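PDB 3MYR: hydrogenase (NiFe) small subunit HydA from Allochromatium vinosum, which probably carries electrons through its three iron-sulfur clusters, as the small subunit of a [NiFe] hydrogenase that oxidises hydrogen and passes the electrons to an acceptor. Local coordinates for residues T18-R23 and G146-P151; A24-L29 and I150-T155; T223-C228 and C250-F255. One frame throughout, in Å; residues are numbered along the deposited sequence.

Interaction 1. Residues T18-R23 and G146-P151. With SF4 (iron/sulfur cluster), chain I.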
loop_
_atom_site.group_PDB
_atom_site.type_symbol
_atom_site.label_atom_id
_atom_site.label_comp_id
_atom_site.label_asym_id
_atom_site.label_seq_id
_atom_site.Cartn_x
_atom_site.Cartn_y
_atom_site.Cartn_z
ATOM N N THR A 18 7.256 0.062 6.635
ATOM C CA THR A 18 6.632 -0.973 7.447
ATOM C C THR A 18 6.431 -2.280 6.658
ATOM O O THR A 18 6.670 -3.366 7.174
ATOM C CB THR A 18 5.220 -0.444 8.001
ATOM O OG1 THR A 18 5.529 0.457 9.071
ATOM C CG2 THR A 18 4.357 -1.637 8.507
ATOM N N GLU A 19 6.036 -2.166 5.376
ATOM C CA GLU A 19 5.841 -3.378 4.584
ATOM C C GLU A 19 7.174 -4.074 4.520
ATOM O O GLU A 19 7.224 -5.277 4.613
ATOM C CB GLU A 19 5.337 -3.103 3.146
ATOM C CG GLU A 19 3.893 -2.620 3.186
ATOM C CD GLU A 19 2.866 -3.759 3.287
ATOM O OE1 GLU A 19 1.672 -3.410 3.341
ATOM O OE2 GLU A 19 3.173 -4.980 3.229
ATOM N N SER A 20 8.242 -3.309 4.305
ATOM C CA SER A 20 9.566 -3.915 4.167
ATOM C C SER A 20 9.878 -4.732 5.452
ATOM O O SER A 20 10.291 -5.901 5.414
ATOM C CB SER A 20 10.643 -2.831 3.984
ATOM O OG SER A 20 11.888 -3.463 3.820
ATOM N N LEU A 21 9.689 -4.103 6.602
ATOM C CA LEU A 21 9.884 -4.778 7.898
ATOM C C LEU A 21 9.135 -6.121 7.960
ATOM O O LEU A 21 9.659 -7.098 8.479
ATOM C CB LEU A 21 9.349 -3.878 9.040
ATOM C CG LEU A 21 9.297 -4.494 10.459
ATOM C CD1 LEU A 21 10.667 -4.881 11.028
ATOM C CD2 LEU A 21 8.511 -3.547 11.438
ATOM N N THR A 22 7.884 -6.159 7.481
ATOM C CA THR A 22 7.122 -7.457 7.477
ATOM C C THR A 22 7.697 -8.467 6.499
ATOM O O THR A 22 7.440 -9.659 6.638
ATOM C CB THR A 22 5.595 -7.317 7.100
ATOM O OG1 THR A 22 5.501 -7.091 5.685
ATOM C CG2 THR A 22 4.923 -6.176 7.853
ATOM N N ARG A 23 8.523 -8.016 5.546
ATOM C CA ARG A 23 9.147 -9.001 4.637
ATOM C C ARG A 23 10.298 -9.800 5.230
ATOM O O ARG A 23 10.680 -10.844 4.663
ATOM C CB ARG A 23 9.641 -8.364 3.308
ATOM C CG ARG A 23 8.530 -7.613 2.530
ATOM C CD ARG A 23 7.342 -8.510 2.067
ATOM N NE ARG A 23 6.533 -7.621 1.212
ATOM C CZ ARG A 23 5.573 -6.806 1.593
ATOM N NH1 ARG A 23 4.956 -6.934 2.792
ATOM N NH2 ARG A 23 5.173 -5.880 0.713
ATOM N N GLY A 146 17.107 4.155 2.195
ATOM C CA GLY A 146 16.561 3.186 1.207
ATOM C C GLY A 146 15.076 3.468 1.048
ATOM O O GLY A 146 14.456 3.978 1.951
ATOM N N CYS A 147 14.487 3.116 -0.085
ATOM C CA CYS A 147 13.115 3.524 -0.364
ATOM C C CYS A 147 12.381 2.285 -0.925
ATOM O O CYS A 147 12.211 2.121 -2.152
ATOM C CB CYS A 147 13.167 4.687 -1.389
ATOM S SG CYS A 147 11.549 5.463 -1.547
ATOM N N PRO A 148 12.080 1.306 -0.055
ATOM C CA PRO A 148 12.413 1.312 1.392
ATOM C C PRO A 148 13.779 0.602 1.552
ATOM O O PRO A 148 14.337 0.113 0.560
ATOM C CB PRO A 148 11.288 0.478 2.014
ATOM C CG PRO A 148 10.928 -0.562 0.884
ATOM C CD PRO A 148 11.274 0.130 -0.451
ATOM N N PRO A 149 14.354 0.621 2.752
ATOM C CA PRO A 149 15.550 -0.147 3.055
ATOM C C PRO A 149 15.215 -1.631 2.849
ATOM O O PRO A 149 14.063 -2.062 2.978
ATOM C CB PRO A 149 15.757 0.108 4.617
ATOM C CG PRO A 149 14.944 1.444 4.881
ATOM C CD PRO A 149 13.758 1.234 3.963
ATOM N N ILE A 150 16.251 -2.409 2.657
ATOM C CA ILE A 150 16.145 -3.881 2.619
ATOM C C ILE A 150 15.547 -4.481 3.886
ATOM O O ILE A 150 15.960 -4.161 4.977
ATOM C CB ILE A 150 17.508 -4.475 2.364
ATOM C CG1 ILE A 150 18.030 -3.949 0.981
ATOM C CG2 ILE A 150 17.424 -6.032 2.245
ATOM C CD1 ILE A 150 19.636 -4.236 0.804
ATOM N N PRO A 151 14.656 -5.480 3.735
ATOM C CA PRO A 151 13.938 -5.915 4.964
ATOM C C PRO A 151 14.916 -6.388 6.012
ATOM O O PRO A 151 14.736 -6.032 7.196
ATOM C CB PRO A 151 13.124 -7.124 4.470
ATOM C CG PRO A 151 12.716 -6.680 3.026
ATOM C CD PRO A 151 13.967 -5.879 2.500
HETATM FE FE1 SF4 I . 10.386 5.346 0.394
HETATM FE FE2 SF4 I . 10.029 4.523 3.037
HETATM FE FE3 SF4 I . 9.849 7.250 2.323
HETATM FE FE4 SF4 I . 7.949 5.084 1.529
HETATM S S1 SF4 I . 8.357 6.068 3.714
HETATM S S2 SF4 I . 8.704 6.884 0.420
HETATM S S3 SF4 I . 9.455 3.443 1.043
HETATM S S4 SF4 I . 11.677 5.936 2.150
#
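A buried helix-to-loop contact ties Ser20 of helix 16-23 to Pro149 in the flavodoxin-like domain of the small subunit, where the proline-rich loop 146-151 runs from strand 141-144 into helix 151-164 and supplies one ligand of a [4Fe-4S] cluster. Ser20 OG, anti to the backbone N (chi1 -178°), donates to Pro149 O at 2.7 Å, meeting it nearly along the C=O axis. Prolines pack around this bond. Pro148, behind a cis peptide bond, sets CG 3.9 Å from Ser20 CB, while its CB lies 3.6 Å from sulfide S3 of the cluster, which puts the ring between helix and cluster. Pro151 lays its CB 3.2 Å from Ser20 O and its CG 3.5 Å from Arg23 CB. Beyond CB the arginine turns back along its own helix: NH1 forms a salt bridge with Glu19 OE2 at 2.7 Å, which lies in the guanidinium plane, and NH2 adds a weak bond to the same oxygen. That pairing ties the guanidinium to Glu19, and His102 of the large subunit packs on the arginine; Pro213 of that subunit packs on both Ser20 and Pro148. Cys147 O accepts from Arg59 and Lys211 of the large subunit, so the ligand loop is held from the partner chain as well. Cys14, Cys17 and Cys113 complete the cluster site. At the phi of Gly146 (117°) a CB would press into the preceding carbonyl oxygen, and Gly146 O lies 3.4 Å from sulfide S4. Next to it, Cys147 SG binds iron FE1 at 2.3 Å.

Interaction 2. Residues A24-L29 and I150-T155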
loop_
_atom_site.group_PDB
_atom_site.type_symbol
_atom_site.label_atom_id
_atom_site.label_comp_id
_atom_site.label_asym_id
_atom_site.label_seq_id
_atom_site.Cartn_x
_atom_site.Cartn_y
_atom_site.Cartn_z
ATOM N N ALA A 24 10.909 -9.285 6.294
ATOM C CA ALA A 24 12.186 -9.812 6.765
ATOM C C ALA A 24 12.018 -11.261 7.227
ATOM O O ALA A 24 11.120 -11.566 8.062
ATOM C CB ALA A 24 12.742 -8.939 7.947
ATOM N N HIS A 25 12.940 -12.116 6.794
ATOM C CA HIS A 25 12.837 -13.550 7.084
ATOM C C HIS A 25 13.515 -13.895 8.401
ATOM O O HIS A 25 13.220 -14.925 8.966
ATOM C CB HIS A 25 13.460 -14.320 5.901
ATOM C CG HIS A 25 13.351 -15.814 5.981
ATOM N ND1 HIS A 25 12.159 -16.499 5.737
ATOM C CD2 HIS A 25 14.296 -16.777 6.200
ATOM C CE1 HIS A 25 12.362 -17.811 5.880
ATOM N NE2 HIS A 25 13.649 -18.006 6.146
ATOM N N ALA A 26 14.450 -13.072 8.899
ATOM C CA ALA A 26 15.139 -13.393 10.204
ATOM C C ALA A 26 15.751 -12.158 10.770
ATOM O O ALA A 26 16.556 -11.539 10.107
ATOM C CB ALA A 26 16.296 -14.402 10.053
ATOM N N PRO A 27 15.395 -11.807 12.005
ATOM C CA PRO A 27 14.298 -12.383 12.771
ATOM C C PRO A 27 12.968 -11.878 12.159
ATOM O O PRO A 27 12.940 -10.774 11.588
ATOM C CB PRO A 27 14.513 -11.781 14.169
ATOM C CG PRO A 27 15.144 -10.457 13.887
ATOM C CD PRO A 27 16.071 -10.703 12.711
ATOM N N THR A 28 11.895 -12.670 12.185
ATOM C CA THR A 28 10.666 -12.158 11.581
ATOM C C THR A 28 10.012 -11.127 12.530
ATOM O O THR A 28 10.248 -11.158 13.747
ATOM C CB THR A 28 9.653 -13.279 11.356
ATOM O OG1 THR A 28 9.314 -13.827 12.648
ATOM C CG2 THR A 28 10.236 -14.434 10.433
ATOM N N LEU A 29 9.135 -10.274 12.000
ATOM C CA LEU A 29 8.376 -9.323 12.818
ATOM C C LEU A 29 7.571 -10.025 13.949
ATOM O O LEU A 29 7.628 -9.665 15.134
ATOM C CB LEU A 29 7.382 -8.668 11.849
ATOM C CG LEU A 29 6.777 -7.335 12.293
ATOM C CD1 LEU A 29 5.371 -7.022 11.870
ATOM C CD2 LEU A 29 7.301 -6.684 13.566
ATOM N N ILE A 150 16.251 -2.409 2.657
ATOM C CA ILE A 150 16.145 -3.881 2.619
ATOM C C ILE A 150 15.547 -4.481 3.886
ATOM O O ILE A 150 15.960 -4.161 4.977
ATOM C CB ILE A 150 17.508 -4.475 2.364
ATOM C CG1 ILE A 150 18.030 -3.949 0.981
ATOM C CG2 ILE A 150 17.424 -6.032 2.245
ATOM C CD1 ILE A 150 19.636 -4.236 0.804
ATOM N N PRO A 151 14.656 -5.480 3.735
ATOM C CA PRO A 151 13.938 -5.915 4.964
ATOM C C PRO A 151 14.916 -6.388 6.012
ATOM O O PRO A 151 14.736 -6.032 7.196
ATOM C CB PRO A 151 13.124 -7.124 4.470
ATOM C CG PRO A 151 12.716 -6.680 3.026
ATOM C CD PRO A 151 13.967 -5.879 2.500
ATOM N N MET A 152 15.903 -7.227 5.604
ATOM C CA MET A 152 16.824 -7.766 6.605
ATOM C C MET A 152 17.913 -6.800 7.020
ATOM O O MET A 152 18.573 -7.042 8.023
ATOM C CB MET A 152 17.380 -9.108 6.174
ATOM C CG MET A 152 16.262 -10.132 6.573
ATOM S SD MET A 152 16.886 -11.746 6.705
ATOM C CE MET A 152 17.230 -12.159 4.980
ATOM N N VAL A 153 17.963 -5.608 6.390
ATOM C CA VAL A 153 18.749 -4.501 6.979
ATOM C C VAL A 153 17.998 -3.897 8.135
ATOM O O VAL A 153 18.584 -3.598 9.185
ATOM C CB VAL A 153 19.112 -3.443 5.920
ATOM C CG1 VAL A 153 19.647 -2.160 6.583
ATOM C CG2 VAL A 153 20.122 -4.045 4.938
ATOM N N ILE A 154 16.704 -3.647 7.963
ATOM C CA ILE A 154 15.902 -3.127 9.096
ATOM C C ILE A 154 15.991 -4.059 10.312
ATOM O O ILE A 154 16.330 -3.622 11.383
ATOM C CB ILE A 154 14.463 -2.880 8.715
ATOM C CG1 ILE A 154 14.427 -1.978 7.476
ATOM C CG2 ILE A 154 13.665 -2.181 9.866
ATOM C CD1 ILE A 154 13.012 -1.899 6.852
ATOM N N THR A 155 15.703 -5.345 10.152
ATOM C CA THR A 155 15.723 -6.207 11.325
ATOM C C THR A 155 17.185 -6.485 11.759
ATOM O O THR A 155 17.420 -6.771 12.899
ATOM C CB THR A 155 14.987 -7.557 11.044
ATOM O OG1 THR A 155 15.532 -8.141 9.846
ATOM C CG2 THR A 155 13.510 -7.316 10.763
HETATM O O HOH W 1 18.380 -9.466 10.037
#
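Met152 lays its thioether over the backbone of 24-26, its SD 3.4 Å from Ala26 O and 3.5 Å from Ala26 N, where the loop between helices 16-23 and 29-36 covers the first turn of helix 151-164. This is loop-on-helix packing at the edge of the flavodoxin-like domain, joining parts of the chain more than 120 residues apart. The CG of Met152 comes 3.9 Å from His25 N. An alanine here would remove CG, SD and CE and would probably leave a gap over the 24-26 backbone, depriving Ala26 CB of the SD it packs on and Ala24 CB of the CG on one side. Deeper in, Ala24 CB points at the helix and fits between Pro151 CB and Thr155. Its closest approach across the contact is to Thr155 CG2, at 3.3 Å a tight carbon pair. Pro27, which follows a cis peptide bond, passes alongside Thr155, the two side chains running opposite ways with Pro27 CD 3.7 Å from Thr155 CB, and Leu32 of helix 29-36 touches both. The loop ends at Thr28, the N-cap of that helix, whose OG1 bonds to Asp31 N. Helix 151-164 starts after its own N-cap, Ile150, whose O accepts from both Val153 N and Ile154 N. Polar contact between loop and helix passes through one water. Thr155 OG1, set between the backbone N and the carbonyl carbon (chi1 52°), donates to it. The water in turn gives its hydrogens to Ala26 O at 2.8 Å and Met152 O at 3.2 Å.

Interaction 3. Residues T223-C228 and C250-F255. With F3S (Fe3-s4 cluster), chain K.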
loop_
_atom_site.group_PDB
_atom_site.type_symbol
_atom_site.label_atom_id
_atom_site.label_comp_id
_atom_site.label_asym_id
_atom_site.label_seq_id
_atom_site.Cartn_x
_atom_site.Cartn_y
_atom_site.Cartn_z
ATOM N N THR A 223 27.549 6.232 -6.816
ATOM C CA THR A 223 27.500 7.199 -5.701
ATOM C C THR A 223 26.445 6.738 -4.681
ATOM O O THR A 223 26.099 7.493 -3.796
ATOM C CB THR A 223 27.106 8.623 -6.169
ATOM O OG1 THR A 223 25.846 8.569 -6.867
ATOM C CG2 THR A 223 28.241 9.245 -7.091
ATOM N N THR A 224 26.018 5.475 -4.755
ATOM C CA THR A 224 24.990 4.965 -3.850
ATOM C C THR A 224 25.505 3.917 -2.893
ATOM O O THR A 224 26.104 2.905 -3.333
ATOM C CB THR A 224 23.801 4.389 -4.684
ATOM O OG1 THR A 224 23.346 5.458 -5.565
ATOM C CG2 THR A 224 22.643 3.996 -3.738
ATOM N N TYR A 225 25.187 4.105 -1.604
ATOM C CA TYR A 225 25.687 3.211 -0.554
ATOM C C TYR A 225 24.535 2.372 0.020
ATOM O O TYR A 225 23.556 2.957 0.494
ATOM C CB TYR A 225 26.428 4.037 0.568
ATOM C CG TYR A 225 27.810 4.511 0.091
ATOM C CD1 TYR A 225 28.993 3.809 0.421
ATOM C CD2 TYR A 225 27.910 5.566 -0.797
ATOM C CE1 TYR A 225 30.265 4.228 -0.112
ATOM C CE2 TYR A 225 29.145 6.016 -1.282
ATOM C CZ TYR A 225 30.298 5.303 -0.979
ATOM O OH TYR A 225 31.472 5.753 -1.539
ATOM N N ASN A 226 24.575 1.037 -0.150
ATOM C CA ASN A 226 23.442 0.158 0.273
ATOM C C ASN A 226 23.965 -1.247 0.119
ATOM O O ASN A 226 25.060 -1.406 -0.419
ATOM C CB ASN A 226 22.166 0.375 -0.561
ATOM C CG ASN A 226 20.886 0.028 0.232
ATOM O OD1 ASN A 226 20.974 -0.669 1.197
ATOM N ND2 ASN A 226 19.717 0.592 -0.134
ATOM N N ALA A 227 23.225 -2.255 0.610
ATOM C CA ALA A 227 23.695 -3.650 0.640
ATOM C C ALA A 227 23.057 -4.483 -0.483
ATOM O O ALA A 227 23.145 -5.718 -0.458
ATOM C CB ALA A 227 23.332 -4.319 2.003
ATOM N N CYS A 228 22.369 -3.827 -1.422
ATOM C CA CYS A 228 21.565 -4.559 -2.415
ATOM C C CYS A 228 22.445 -5.513 -3.244
ATOM O O CYS A 228 21.982 -6.563 -3.688
ATOM C CB CYS A 228 20.897 -3.549 -3.379
ATOM S SG CYS A 228 20.043 -2.232 -2.449
ATOM N N CYS A 250 18.482 5.130 -4.283
ATOM C CA CYS A 250 17.335 5.456 -3.411
ATOM C C CYS A 250 17.685 5.547 -1.900
ATOM O O CYS A 250 16.862 6.020 -1.113
ATOM C CB CYS A 250 16.125 4.558 -3.624
ATOM S SG CYS A 250 16.388 2.913 -2.831
ATOM N N SER A 251 18.924 5.223 -1.516
ATOM C CA SER A 251 19.354 5.394 -0.111
ATOM C C SER A 251 20.192 6.654 0.102
ATOM O O SER A 251 20.716 6.857 1.193
ATOM C CB SER A 251 20.205 4.172 0.292
ATOM O OG SER A 251 21.298 4.033 -0.632
ATOM N N GLU A 252 20.331 7.517 -0.919
ATOM C CA GLU A 252 21.172 8.727 -0.797
ATOM C C GLU A 252 20.327 9.943 -0.542
ATOM O O GLU A 252 19.266 10.090 -1.141
ATOM C CB GLU A 252 21.996 8.944 -2.111
ATOM C CG GLU A 252 23.039 7.845 -2.310
ATOM C CD GLU A 252 24.031 7.757 -1.111
ATOM O OE1 GLU A 252 24.526 8.833 -0.682
ATOM O OE2 GLU A 252 24.415 6.640 -0.667
ATOM N N PRO A 253 20.852 10.905 0.247
ATOM C CA PRO A 253 20.094 12.163 0.437
ATOM C C PRO A 253 19.733 12.844 -0.901
ATOM O O PRO A 253 20.602 12.921 -1.790
ATOM C CB PRO A 253 21.107 13.070 1.128
ATOM C CG PRO A 253 22.077 12.106 1.894
ATOM C CD PRO A 253 22.158 10.895 0.947
ATOM N N GLN A 254 18.541 13.447 -0.997
ATOM C CA GLN A 254 18.162 14.117 -2.249
ATOM C C GLN A 254 18.286 13.318 -3.535
ATOM O O GLN A 254 18.550 13.882 -4.588
ATOM C CB GLN A 254 18.918 15.474 -2.388
ATOM C CG GLN A 254 18.399 16.580 -1.365
ATOM C CD GLN A 254 19.038 16.357 0.024
ATOM O OE1 GLN A 254 20.267 16.217 0.118
ATOM N NE2 GLN A 254 18.231 16.216 1.055
ATOM N N PHE A 255 18.084 12.004 -3.507
ATOM C CA PHE A 255 18.303 11.250 -4.726
ATOM C C PHE A 255 17.243 11.583 -5.767
ATOM O O PHE A 255 17.488 11.409 -6.941
ATOM C CB PHE A 255 18.356 9.724 -4.465
ATOM C CG PHE A 255 16.998 9.095 -4.219
ATOM C CD1 PHE A 255 16.319 8.456 -5.286
ATOM C CD2 PHE A 255 16.462 9.033 -2.922
ATOM C CE1 PHE A 255 15.094 7.833 -5.061
ATOM C CE2 PHE A 255 15.227 8.369 -2.659
ATOM C CZ PHE A 255 14.556 7.742 -3.721
HETATM FE FE1 F3S K . 19.712 1.233 -5.837
HETATM FE FE3 F3S K . 17.746 1.480 -4.024
HETATM FE FE4 F3S K . 19.268 -0.632 -3.928
HETATM S S1 F3S K . 17.608 2.033 -6.208
HETATM S S2 F3S K . 19.920 -0.994 -5.973
HETATM S S3 F3S K . 19.972 1.478 -3.603
HETATM S S4 F3S K . 17.127 -0.597 -3.551
#
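Two irregular loop segments meet here, with Thr224 CA 6.2 Å from Glu252 CA, and 252-255 then folds back in a type II turn. Glu252 reaches across to Tyr225: OE2 accepts from Tyr225 N at 2.8 Å, approached on the anti side and 28° out of the carboxylate plane. A turn at chi2 (-58°) brings Glu252 CD 3.4 Å from Thr223 O, and OE2 lies at the edge of the tyrosine ring, near its plane. A salt bridge from Arg175 to OE2 gives this oxygen a second partner and would be expected to favour the charged carboxylate. One residue back, Ser251 OG donates to Tyr225 O at 2.7 Å from above the carbonyl plane. It also touches Thr224 CG2, which lies 3.7 Å from sulfide S3 of the [3Fe-4S] cluster, while Thr224 OG1 is bonded to Lys220 O. Asn226 turns OD1 back to accept from Ala227 N and puts ND2 3.6 Å from Ser251 CB. Cys228 SG and Cys250 SG bind irons FE4 and FE3, each at 2.3 Å. Together with Cys247, these two cysteines form the three-cysteine site of the [3Fe-4S] cluster in the C-terminal domain of [NiFe] hydrogenase small subunits.

Overall arrangement
Interactions 1 and 2 lie about 8 Å apart between centres in the flavodoxin-like domain and share Ile150 and Pro151, at the start of helix 151-164; helix 16-23 and the loop after it pack on that same stretch. Interaction 3 comes later in the chain, in the C-terminal domain, with its centre about 14 Å from that of interaction 1 and about 19 Å from that of interaction 2. The domains meet at the clusters: Cys147 N lies 3.3 Å from Cys250 SG, and Ile150 CD1 3.5 Å from Cys228 N. Ligand loops of the [4Fe-4S] and [3Fe-4S] clusters thus touch directly, consistent with electron transfer between neighbouring clusters.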